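Local coordinates for protein PCF11 (Saccharomyces cerevisiae, PDB 2BF0) that probably binds the phosphorylated C-terminal domain of RNA polymerase II through its CID domain, linking transcription to processing of the RNA, at residues A[94-99]-A[137-142]; A[51-56]-A[85-90]. One frame throughout, in Å; residues are numbered along the deposited sequence.

Both contacts belong to the all-helical CID domain fold, a right-handed superhelix of helices, and both draw on helix 83-101, pairing it with segments that run roughly the same way. Contact 2 comes first along the chain and joins the start of that helix to helix 48-59; contact 1 follows, fixing the later turns of the same helix against the C-terminal helix 132-142. Their centres are about 16 Å apart, with contact 2 nearer the centre of the chain. They also touch directly, CD1 of L94 lying 3.5 Å from CB of E54. Helix 83-101 thus bridges an earlier helix of the superhelix and its last one, in a domain that probably reads the polymerase tail.

Contact 1: residues A[94-99]-A[137-142]; sequences LYKRTY and EQFLIK. With CA (calcium ion), chain B.
K96 and F139 mark the nearest approach of the two backbones, their CA atoms 7.6 Å apart. Helix segments 94-99 and 137-142 run nearly parallel, at 24° with axes 11.0 Å apart, so that the last helix of the CID superhelix lies alongside helix 83-101. F139 is the centrepiece. Its CE2/CZ edge points at one face of the Y99 ring in a T-shaped stack, with planes 83° apart and centroids 5.2 Å from each other; the touch falls toward the rim, F139 CZ lying 3.6 Å from Y99 CD2. A chi1 of -170° sets the Y99 ring opposite its own backbone N and swings it out across the gap between the helices. CD2 of L140 comes obliquely to the same side of this ring but farther along it, 3.5 Å from CE1. Replacing Y99 with an alanine would probably open a gap beside L140 CD2 and leave the edge of F139 without the ring face it points at. The aliphatic part of K96, bent at its second torsion, passes over a face of F139, with K96 CD 3.7 Å from F139 CD1. F92 and L100 of helix 83-101 also touch F139. L140 also meets Y95, almost at a right angle, its CD1 3.9 Å from Y95 OH, while the Y95 ring packs on F114 and W117 of helix 104-118 as well. Beyond the apolar side chains, a calcium ion is bound by L140 O from the last turn of helix 132-142, at 2.2 Å, and by atom O of the terminal residue A143, just after the helix.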
loop_
_atom_site.group_PDB
_atom_site.type_symbol
_atom_site.label_atom_id
_atom_site.label_comp_id
_atom_site.label_asym_id
_atom_site.label_seq_id
_atom_site.Cartn_x
_atom_site.Cartn_y
_atom_site.Cartn_z
ATOM N N LEU A 94 -3.982 7.627 4.440
ATOM C CA LEU A 94 -4.447 6.262 4.552
ATOM C C LEU A 94 -3.652 5.521 5.618
ATOM O O LEU A 94 -4.210 4.739 6.388
ATOM C CB LEU A 94 -4.415 5.557 3.202
ATOM C CG LEU A 94 -5.602 6.061 2.368
ATOM C CD1 LEU A 94 -5.854 5.196 1.150
ATOM C CD2 LEU A 94 -6.867 6.122 3.216
ATOM N N TYR A 95 -2.364 5.834 5.685
ATOM C CA TYR A 95 -1.463 5.246 6.640
ATOM C C TYR A 95 -1.819 5.638 8.071
ATOM O O TYR A 95 -1.927 4.778 8.935
ATOM C CB TYR A 95 -0.037 5.657 6.331
ATOM C CG TYR A 95 0.988 4.986 7.200
ATOM C CD1 TYR A 95 1.688 3.892 6.739
ATOM C CD2 TYR A 95 1.249 5.434 8.488
ATOM C CE1 TYR A 95 2.640 3.266 7.528
ATOM C CE2 TYR A 95 2.188 4.810 9.297
ATOM C CZ TYR A 95 2.889 3.729 8.793
ATOM O OH TYR A 95 3.856 3.091 9.538
ATOM N N LYS A 96 -2.012 6.933 8.300
ATOM C CA LYS A 96 -2.409 7.469 9.605
ATOM C C LYS A 96 -3.676 6.811 10.132
ATOM O O LYS A 96 -3.684 6.255 11.241
ATOM C CB LYS A 96 -2.614 8.980 9.512
ATOM C CG LYS A 96 -3.347 9.621 10.696
ATOM C CD LYS A 96 -2.726 11.014 11.033
ATOM C CE LYS A 96 -3.414 11.657 12.240
ATOM N NZ LYS A 96 -3.174 13.157 12.338
ATOM N N ARG A 97 -4.742 6.869 9.342
ATOM C CA ARG A 97 -6.013 6.312 9.773
ATOM C C ARG A 97 -5.913 4.817 10.101
ATOM O O ARG A 97 -6.516 4.335 11.068
ATOM C CB ARG A 97 -7.109 6.510 8.712
ATOM C CG ARG A 97 -8.458 5.932 9.128
ATOM C CD ARG A 97 -9.518 5.819 8.002
ATOM N NE ARG A 97 -10.702 5.007 8.344
ATOM C CZ ARG A 97 -11.760 4.875 7.553
ATOM N NH1 ARG A 97 -11.784 5.498 6.384
ATOM N NH2 ARG A 97 -12.797 4.118 7.917
ATOM N N THR A 98 -5.157 4.092 9.284
ATOM C CA THR A 98 -5.005 2.658 9.467
ATOM C C THR A 98 -4.311 2.429 10.781
ATOM O O THR A 98 -4.780 1.648 11.612
ATOM C CB THR A 98 -4.161 2.090 8.323
ATOM O OG1 THR A 98 -4.900 2.203 7.101
ATOM C CG2 THR A 98 -3.905 0.597 8.515
ATOM N N TYR A 99 -3.194 3.122 10.971
ATOM C CA TYR A 99 -2.450 3.037 12.237
ATOM C C TYR A 99 -3.344 3.260 13.454
ATOM O O TYR A 99 -3.261 2.517 14.439
ATOM C CB TYR A 99 -1.331 4.082 12.250
ATOM C CG TYR A 99 -0.322 3.986 13.375
ATOM C CD1 TYR A 99 0.897 3.372 13.166
ATOM C CD2 TYR A 99 -0.547 4.585 14.626
ATOM C CE1 TYR A 99 1.845 3.306 14.161
ATOM C CE2 TYR A 99 0.430 4.531 15.636
ATOM C CZ TYR A 99 1.617 3.884 15.383
ATOM O OH TYR A 99 2.631 3.792 16.309
ATOM N N GLU A 137 6.611 9.975 9.122
ATOM C CA GLU A 137 7.668 9.971 10.120
ATOM C C GLU A 137 7.323 10.906 11.296
ATOM O O GLU A 137 7.402 10.519 12.474
ATOM C CB GLU A 137 8.968 10.414 9.458
ATOM C CG GLU A 137 10.236 9.905 10.098
ATOM C CD GLU A 137 11.469 10.573 9.526
ATOM O OE1 GLU A 137 11.675 11.779 9.801
ATOM O OE2 GLU A 137 12.237 9.904 8.798
ATOM N N GLN A 138 6.925 12.129 10.959
ATOM C CA GLN A 138 6.558 13.110 11.971
ATOM C C GLN A 138 5.357 12.598 12.755
ATOM O O GLN A 138 5.315 12.736 13.971
ATOM C CB GLN A 138 6.319 14.499 11.349
ATOM C CG GLN A 138 7.559 15.102 10.733
ATOM C CD GLN A 138 8.671 15.275 11.751
ATOM O OE1 GLN A 138 8.405 15.513 12.924
ATOM N NE2 GLN A 138 9.919 15.151 11.308
ATOM N N PHE A 139 4.401 11.977 12.070
ATOM C CA PHE A 139 3.275 11.341 12.761
ATOM C C PHE A 139 3.747 10.246 13.717
ATOM O O PHE A 139 3.272 10.145 14.829
ATOM C CB PHE A 139 2.301 10.712 11.765
ATOM C CG PHE A 139 1.292 9.775 12.399
ATOM C CD1 PHE A 139 0.247 10.268 13.173
ATOM C CD2 PHE A 139 1.376 8.418 12.202
ATOM C CE1 PHE A 139 -0.714 9.396 13.744
ATOM C CE2 PHE A 139 0.430 7.540 12.757
ATOM C CZ PHE A 139 -0.612 8.025 13.533
ATOM N N LEU A 140 4.669 9.407 13.273
ATOM C CA LEU A 140 5.138 8.326 14.130
ATOM C C LEU A 140 5.908 8.874 15.326
ATOM O O LEU A 140 5.872 8.313 16.408
ATOM C CB LEU A 140 5.989 7.326 13.346
ATOM C CG LEU A 140 5.206 6.441 12.371
ATOM C CD1 LEU A 140 6.135 5.447 11.688
ATOM C CD2 LEU A 140 4.066 5.720 13.081
ATOM N N ILE A 141 6.580 9.994 15.127
ATOM C CA ILE A 141 7.341 10.603 16.201
ATOM C C ILE A 141 6.420 11.033 17.341
ATOM O O ILE A 141 6.674 10.722 18.504
ATOM C CB ILE A 141 8.176 11.779 15.641
ATOM C CG1 ILE A 141 9.394 11.218 14.912
ATOM C CG2 ILE A 141 8.582 12.742 16.743
ATOM C CD1 ILE A 141 10.159 12.235 14.103
ATOM N N LYS A 142 5.327 11.695 16.977
ATOM C CA LYS A 142 4.353 12.219 17.927
ATOM C C LYS A 142 3.393 11.163 18.483
ATOM O O LYS A 142 2.747 11.402 19.494
ATOM C CB LYS A 142 3.490 13.308 17.253
ATOM C CG LYS A 142 4.156 14.700 17.032
ATOM C CD LYS A 142 3.142 15.664 16.376
ATOM C CE LYS A 142 3.768 17.023 16.010
ATOM N NZ LYS A 142 2.759 18.036 15.540
HETATM CA CA CA B . 5.757 6.713 17.954
#

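Contact 2: residues A[51-56]-A[85-90]; sequences DAIESR and IYFSRN
E54 and N90 meet because each first torsion turns CG beside its own backbone N, opposite the carbonyl carbon; in E54 (chi1 -58°) the chain then runs on extended, carrying the carboxylate across to the other helix. The segments lie on two helices of the CID superhelix that are separated in the chain by helix 65-78 and run roughly parallel: segment 51-56 crosses segment 85-90 at -30°, their axes 10.9 Å apart. N90 ND2 donates to E54 OE1 over 2.6 Å, reaching the lone pair on the side of the other carboxylate oxygen. The bond is bent, 136° at the hydrogen, and E54 OE1 stands out of the amide plane of N90, as the two flat groups are steeply turned against each other. The second oxygen, OE2, works through water. Water 1 donates to E54 OE2 and to F87 O, the latter at 2.8 Å, and so bridges the carboxylate to a helix carbonyl that also accepts from N90 N. Water 2 lies between E54 OE2 and Y86 O, 2.7 Å from Y86 O, and accepts a weak bond from N90 N. Water 1 probably eases the approach of a likely negative carboxylate to the carbonyl oxygen of F87. The aromatic ring of F87 supplies the apolar half. Its edge faces helix 48-59, I53 CB lying 3.9 Å from F87 CZ, with CG1 and CG2 of I53 also close to that edge. L72 of helix 65-78 touches both I53 and F87, which extends this buried patch to a third helix, while C76 adds to the cover of F87. Where the apolar and polar halves join, the E54 side chain and the F87 ring point opposite ways as they pass, and E54 OE2 comes to 3.7 Å from F87 CD2, near the ring plane.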
loop_
_atom_site.group_PDB
_atom_site.type_symbol
_atom_site.label_atom_id
_atom_site.label_comp_id
_atom_site.label_asym_id
_atom_site.label_seq_id
_atom_site.Cartn_x
_atom_site.Cartn_y
_atom_site.Cartn_z
ATOM N N ASP A 51 -7.200 3.392 -7.096
ATOM C CA ASP A 51 -8.502 3.694 -6.527
ATOM C C ASP A 51 -9.008 2.495 -5.751
ATOM O O ASP A 51 -9.541 2.626 -4.651
ATOM C CB ASP A 51 -9.540 3.990 -7.619
ATOM C CG ASP A 51 -9.492 5.427 -8.108
ATOM O OD1 ASP A 51 -8.731 6.242 -7.542
ATOM O OD2 ASP A 51 -10.193 5.821 -9.068
ATOM N N ALA A 52 -8.884 1.323 -6.353
ATOM C CA ALA A 52 -9.414 0.102 -5.751
ATOM C C ALA A 52 -8.656 -0.351 -4.490
ATOM O O ALA A 52 -9.279 -0.793 -3.522
ATOM C CB ALA A 52 -9.460 -1.029 -6.782
ATOM N N ILE A 53 -7.327 -0.272 -4.513
ATOM C CA ILE A 53 -6.527 -0.617 -3.336
ATOM C C ILE A 53 -6.827 0.356 -2.181
ATOM O O ILE A 53 -6.969 -0.063 -1.023
ATOM C CB ILE A 53 -5.015 -0.558 -3.653
ATOM C CG1 ILE A 53 -4.598 -1.605 -4.694
ATOM C CG2 ILE A 53 -4.174 -0.652 -2.364
ATOM C CD1 ILE A 53 -4.513 -2.997 -4.184
ATOM N N GLU A 54 -6.915 1.650 -2.494
ATOM C CA GLU A 54 -7.161 2.674 -1.467
ATOM C C GLU A 54 -8.531 2.481 -0.858
ATOM O O GLU A 54 -8.700 2.571 0.367
ATOM C CB GLU A 54 -7.012 4.093 -2.017
ATOM C CG GLU A 54 -5.635 4.369 -2.615
ATOM C CD GLU A 54 -5.253 5.845 -2.655
ATOM O OE1 GLU A 54 -6.131 6.710 -2.453
ATOM O OE2 GLU A 54 -4.055 6.145 -2.886
ATOM N N SER A 55 -9.504 2.169 -1.714
ATOM C CA SER A 55 -10.856 1.946 -1.247
ATOM C C SER A 55 -10.840 0.792 -0.254
ATOM O O SER A 55 -11.428 0.870 0.831
ATOM C CB SER A 55 -11.778 1.633 -2.427
ATOM O OG SER A 55 -13.134 1.650 -2.031
ATOM N N ARG A 56 -10.160 -0.285 -0.635
ATOM C CA ARG A 56 -10.066 -1.462 0.206
ATOM C C ARG A 56 -9.416 -1.102 1.544
ATOM O O ARG A 56 -9.960 -1.411 2.609
ATOM C CB ARG A 56 -9.289 -2.562 -0.517
ATOM C CG ARG A 56 -9.136 -3.868 0.262
ATOM C CD ARG A 56 -10.446 -4.526 0.666
ATOM N NE ARG A 56 -10.278 -5.967 0.857
ATOM C CZ ARG A 56 -11.209 -6.778 1.346
ATOM N NH1 ARG A 56 -12.388 -6.295 1.716
ATOM N NH2 ARG A 56 -10.959 -8.075 1.467
ATOM N N ILE A 85 3.962 7.337 -7.788
ATOM C CA ILE A 85 3.437 8.698 -7.857
ATOM C C ILE A 85 1.975 8.756 -7.473
ATOM O O ILE A 85 1.578 9.590 -6.675
ATOM C CB ILE A 85 3.610 9.298 -9.262
ATOM C CG1 ILE A 85 5.064 9.191 -9.700
ATOM C CG2 ILE A 85 3.229 10.777 -9.258
ATOM C CD1 ILE A 85 5.982 10.026 -8.830
ATOM N N TYR A 86 1.168 7.859 -8.026
ATOM C CA TYR A 86 -0.252 7.882 -7.747
ATOM C C TYR A 86 -0.542 7.614 -6.267
ATOM O O TYR A 86 -1.318 8.350 -5.648
ATOM C CB TYR A 86 -1.031 6.917 -8.658
ATOM C CG TYR A 86 -1.003 7.311 -10.129
ATOM C CD1 TYR A 86 -1.772 6.649 -11.080
ATOM C CD2 TYR A 86 -0.191 8.352 -10.559
ATOM C CE1 TYR A 86 -1.734 7.027 -12.424
ATOM C CE2 TYR A 86 -0.139 8.729 -11.879
ATOM C CZ TYR A 86 -0.907 8.073 -12.811
ATOM O OH TYR A 86 -0.809 8.499 -14.118
ATOM N N PHE A 87 0.075 6.576 -5.702
ATOM C CA PHE A 87 -0.188 6.213 -4.309
ATOM C C PHE A 87 0.301 7.277 -3.319
ATOM O O PHE A 87 -0.285 7.431 -2.251
ATOM C CB PHE A 87 0.427 4.856 -3.962
ATOM C CG PHE A 87 -0.409 3.679 -4.358
ATOM C CD1 PHE A 87 0.114 2.688 -5.163
ATOM C CD2 PHE A 87 -1.698 3.539 -3.896
ATOM C CE1 PHE A 87 -0.643 1.579 -5.500
ATOM C CE2 PHE A 87 -2.448 2.438 -4.231
ATOM C CZ PHE A 87 -1.915 1.460 -5.033
ATOM N N SER A 88 1.377 7.985 -3.683
ATOM C CA SER A 88 1.938 9.091 -2.900
ATOM C C SER A 88 0.912 10.078 -2.385
ATOM O O SER A 88 1.011 10.570 -1.258
ATOM C CB SER A 88 2.890 9.911 -3.769
ATOM O OG SER A 88 4.200 9.380 -3.757
ATOM N N ARG A 89 -0.040 10.401 -3.253
ATOM C CA ARG A 89 -1.092 11.377 -2.977
ATOM C C ARG A 89 -1.909 11.136 -1.710
ATOM O O ARG A 89 -2.198 12.075 -0.977
ATOM C CB ARG A 89 -2.018 11.530 -4.197
ATOM C CG ARG A 89 -1.269 11.956 -5.452
ATOM C CD ARG A 89 -2.021 11.711 -6.778
ATOM N NE ARG A 89 -1.301 12.296 -7.909
ATOM C CZ ARG A 89 -1.597 12.087 -9.193
ATOM N NH1 ARG A 89 -2.608 11.292 -9.523
ATOM N NH2 ARG A 89 -0.880 12.677 -10.151
ATOM N N ASN A 90 -2.302 9.893 -1.455
ATOM C CA ASN A 90 -3.102 9.614 -0.271
ATOM C C ASN A 90 -2.358 8.786 0.772
ATOM O O ASN A 90 -2.933 8.432 1.801
ATOM C CB ASN A 90 -4.412 8.916 -0.666
ATOM C CG ASN A 90 -5.347 9.827 -1.446
ATOM O OD1 ASN A 90 -5.622 10.953 -1.029
ATOM N ND2 ASN A 90 -5.864 9.332 -2.569
HETATM O O HOH W 1 -2.069 5.529 -1.123
HETATM O O HOH W 2 -3.184 8.343 -3.730
#